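Local coordinates for glyoxylate-induced Protein (Pseudomonas aeruginosa, PDB 1SQ4), which is of unknown function but, as a two-barrel cupin, may have ureidoglycine aminohydrolase activity, at residues 69-74 against 140-145. Residues are numbered along the deposited sequence; the frame is centred on the assembly and turned at random.
Sequences SQYIVE and WIRKHY
The indole of W140 receives the edge of the Y71 phenol and the CD methylene of R142 over one face, both offset toward the rim, while V73 CG2 sits at the indole edge. The Y71 and W140 planes stand at 88°, an offset edge-to-face pair whose centroids are 5.3 Å apart, and Y71 CD2 comes 3.5 Å from W140 CE3. With W140 CG anti to the backbone N (chi1 -176°) and Y71 CG beside its own N, the two side chains run alongside each other, pointing the same way. The guanidinium of R142 has S69 OG at its edge, in plane, with NH1 3.6 Å from OG; a small hydroxyl side chain fits beside the arginine's methylenes, whose CB is 3.4 Å from OG. An aromatic pair and arginine methylenes thus fill this face, and the polar ends reach on: R142 forms a salt bridge with E85, and the Y71 hydroxyl bonds H269 and M270 of a second subunit, where the H269 ring also meets W140.

The backbones pair in antiparallel register. R142 N donates to S69 O over 2.7 Å, nearly straight at 170°, and Y71 and W140 exchange N-H...O bonds in both directions. Between these hydrogen-bonded pairs, Q70 and I141 form the non-hydrogen-bonded pair and turn to the other face, toward strand 258-265, where Q70 bonds Y263 and I141 packs on L261. Two neighbouring strands, 69-76 and 136-144, are thus joined within the N-terminal cupin beta-barrel, one face meeting the C-terminal cupin and the other a neighbouring subunit.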
loop_
_atom_site.group_PDB
_atom_site.type_symbol
_atom_site.label_atom_id
_atom_site.label_comp_id
_atom_site.label_asym_id
_atom_site.label_seq_id
_atom_site.Cartn_x
_atom_site.Cartn_y
_atom_site.Cartn_z
ATOM N N SER A 69 15.234 12.234 -26.020
ATOM C CA SER A 69 16.011 13.064 -25.131
ATOM C C SER A 69 15.449 14.466 -25.368
ATOM O O SER A 69 15.204 14.874 -26.505
ATOM C CB SER A 69 17.500 12.974 -25.478
ATOM O OG SER A 69 17.978 14.144 -26.112
ATOM N N GLN A 70 15.199 15.188 -24.286
ATOM C CA GLN A 70 14.653 16.527 -24.388
ATOM C C GLN A 70 15.486 17.479 -23.548
ATOM O O GLN A 70 15.861 17.155 -22.422
ATOM C CB GLN A 70 13.205 16.517 -23.901
ATOM C CG GLN A 70 12.572 17.879 -23.753
ATOM C CD GLN A 70 11.153 17.804 -23.201
ATOM O OE1 GLN A 70 10.762 16.805 -22.580
ATOM N NE2 GLN A 70 10.379 18.866 -23.411
ATOM N N TYR A 71 15.805 18.642 -24.097
ATOM C CA TYR A 71 16.563 19.623 -23.332
ATOM C C TYR A 71 15.846 20.964 -23.435
ATOM O O TYR A 71 15.122 21.216 -24.398
ATOM C CB TYR A 71 17.975 19.819 -23.887
ATOM C CG TYR A 71 18.765 18.587 -24.238
ATOM C CD1 TYR A 71 18.685 17.428 -23.472
ATOM C CD2 TYR A 71 19.688 18.623 -25.279
ATOM C CE1 TYR A 71 19.511 16.339 -23.731
ATOM C CE2 TYR A 71 20.517 17.541 -25.542
ATOM C CZ TYR A 71 20.424 16.403 -24.758
ATOM O OH TYR A 71 21.271 15.347 -24.973
ATOM N N ILE A 72 16.037 21.820 -22.441
ATOM C CA ILE A 72 15.441 23.144 -22.483
ATOM C C ILE A 72 16.643 24.067 -22.361
ATOM O O ILE A 72 17.167 24.314 -21.267
ATOM C CB ILE A 72 14.410 23.373 -21.341
ATOM C CG1 ILE A 72 13.203 22.447 -21.531
ATOM C CG2 ILE A 72 13.887 24.796 -21.384
ATOM C CD1 ILE A 72 12.105 22.605 -20.480
ATOM N N VAL A 73 17.088 24.546 -23.520
ATOM C CA VAL A 73 18.267 25.388 -23.626
ATOM C C VAL A 73 18.072 26.885 -23.494
ATOM O O VAL A 73 17.190 27.467 -24.100
ATOM C CB VAL A 73 18.984 25.105 -24.942
ATOM C CG1 VAL A 73 20.226 25.963 -25.053
ATOM C CG2 VAL A 73 19.339 23.636 -25.010
ATOM N N GLU A 74 18.929 27.499 -22.700
ATOM C CA GLU A 74 18.885 28.925 -22.484
ATOM C C GLU A 74 20.177 29.516 -23.026
ATOM O O GLU A 74 21.279 29.212 -22.538
ATOM C CB GLU A 74 18.752 29.216 -20.983
ATOM C CG GLU A 74 18.931 30.677 -20.581
ATOM C CD GLU A 74 18.940 30.891 -19.067
ATOM O OE1 GLU A 74 19.437 31.937 -18.615
ATOM O OE2 GLU A 74 18.445 30.028 -18.318
ATOM N N TRP A 140 14.757 21.178 -27.210
ATOM C CA TRP A 140 15.510 20.405 -28.181
ATOM C C TRP A 140 15.217 18.922 -27.949
ATOM O O TRP A 140 15.674 18.318 -26.981
ATOM C CB TRP A 140 17.000 20.720 -28.019
ATOM C CG TRP A 140 17.942 20.066 -29.010
ATOM C CD1 TRP A 140 17.608 19.320 -30.100
ATOM C CD2 TRP A 140 19.376 20.047 -28.939
ATOM N NE1 TRP A 140 18.746 18.825 -30.707
ATOM C CE2 TRP A 140 19.846 19.257 -30.008
ATOM C CE3 TRP A 140 20.318 20.619 -28.062
ATOM C CZ2 TRP A 140 21.201 19.020 -30.234
ATOM C CZ3 TRP A 140 21.673 20.380 -28.290
ATOM C CH2 TRP A 140 22.095 19.586 -29.365
ATOM N N ILE A 141 14.439 18.340 -28.848
ATOM C CA ILE A 141 14.074 16.947 -28.738
ATOM C C ILE A 141 14.906 16.090 -29.696
ATOM O O ILE A 141 14.909 16.323 -30.906
ATOM C CB ILE A 141 12.581 16.804 -29.027
ATOM C CG1 ILE A 141 11.802 17.694 -28.066
ATOM C CG2 ILE A 141 12.157 15.374 -28.866
ATOM C CD1 ILE A 141 10.350 17.873 -28.412
ATOM N N ARG A 142 15.601 15.094 -29.149
ATOM C CA ARG A 142 16.461 14.224 -29.953
ATOM C C ARG A 142 16.062 12.762 -29.996
ATOM O O ARG A 142 15.460 12.239 -29.057
ATOM C CB ARG A 142 17.915 14.307 -29.459
ATOM C CG ARG A 142 18.561 15.677 -29.649
ATOM C CD ARG A 142 19.858 15.837 -28.869
ATOM N NE ARG A 142 21.019 15.162 -29.455
ATOM C CZ ARG A 142 21.511 14.005 -29.029
ATOM N NH1 ARG A 142 20.936 13.376 -28.010
ATOM N NH2 ARG A 142 22.593 13.492 -29.599
ATOM N N LYS A 143 16.418 12.106 -31.095
ATOM C CA LYS A 143 16.141 10.688 -31.277
ATOM C C LYS A 143 16.969 10.134 -32.413
ATOM O O LYS A 143 17.238 10.823 -33.392
ATOM C CB LYS A 143 14.671 10.441 -31.610
ATOM C CG LYS A 143 14.340 8.986 -31.970
ATOM C CD LYS A 143 12.964 8.914 -32.616
ATOM C CE LYS A 143 12.466 7.490 -32.897
ATOM N NZ LYS A 143 13.413 6.599 -33.615
ATOM N N HIS A 144 17.379 8.886 -32.285
ATOM C CA HIS A 144 18.127 8.286 -33.359
ATOM C C HIS A 144 17.092 7.933 -34.418
ATOM O O HIS A 144 16.117 7.215 -34.155
ATOM C CB HIS A 144 18.863 7.038 -32.870
ATOM C CG HIS A 144 20.102 7.338 -32.083
ATOM N ND1 HIS A 144 20.658 6.428 -31.207
ATOM C CD2 HIS A 144 20.909 8.420 -32.059
ATOM C CE1 HIS A 144 21.754 6.939 -30.680
ATOM N NE2 HIS A 144 21.932 8.149 -31.178
ATOM N N TYR A 145 17.300 8.470 -35.611
ATOM C CA TYR A 145 16.406 8.237 -36.729
ATOM C C TYR A 145 16.522 6.804 -37.209
ATOM O O TYR A 145 17.609 6.238 -37.240
ATOM C CB TYR A 145 16.744 9.199 -37.873
ATOM C CG TYR A 145 15.883 8.992 -39.101
ATOM C CD1 TYR A 145 16.388 8.348 -40.231
ATOM C CD2 TYR A 145 14.538 9.399 -39.119
ATOM C CE1 TYR A 145 15.584 8.109 -41.339
ATOM C CE2 TYR A 145 13.729 9.157 -40.234
ATOM C CZ TYR A 145 14.267 8.508 -41.333
ATOM O OH TYR A 145 13.487 8.221 -42.415
HETATM O O HOH W 1 17.455 16.804 -26.297
#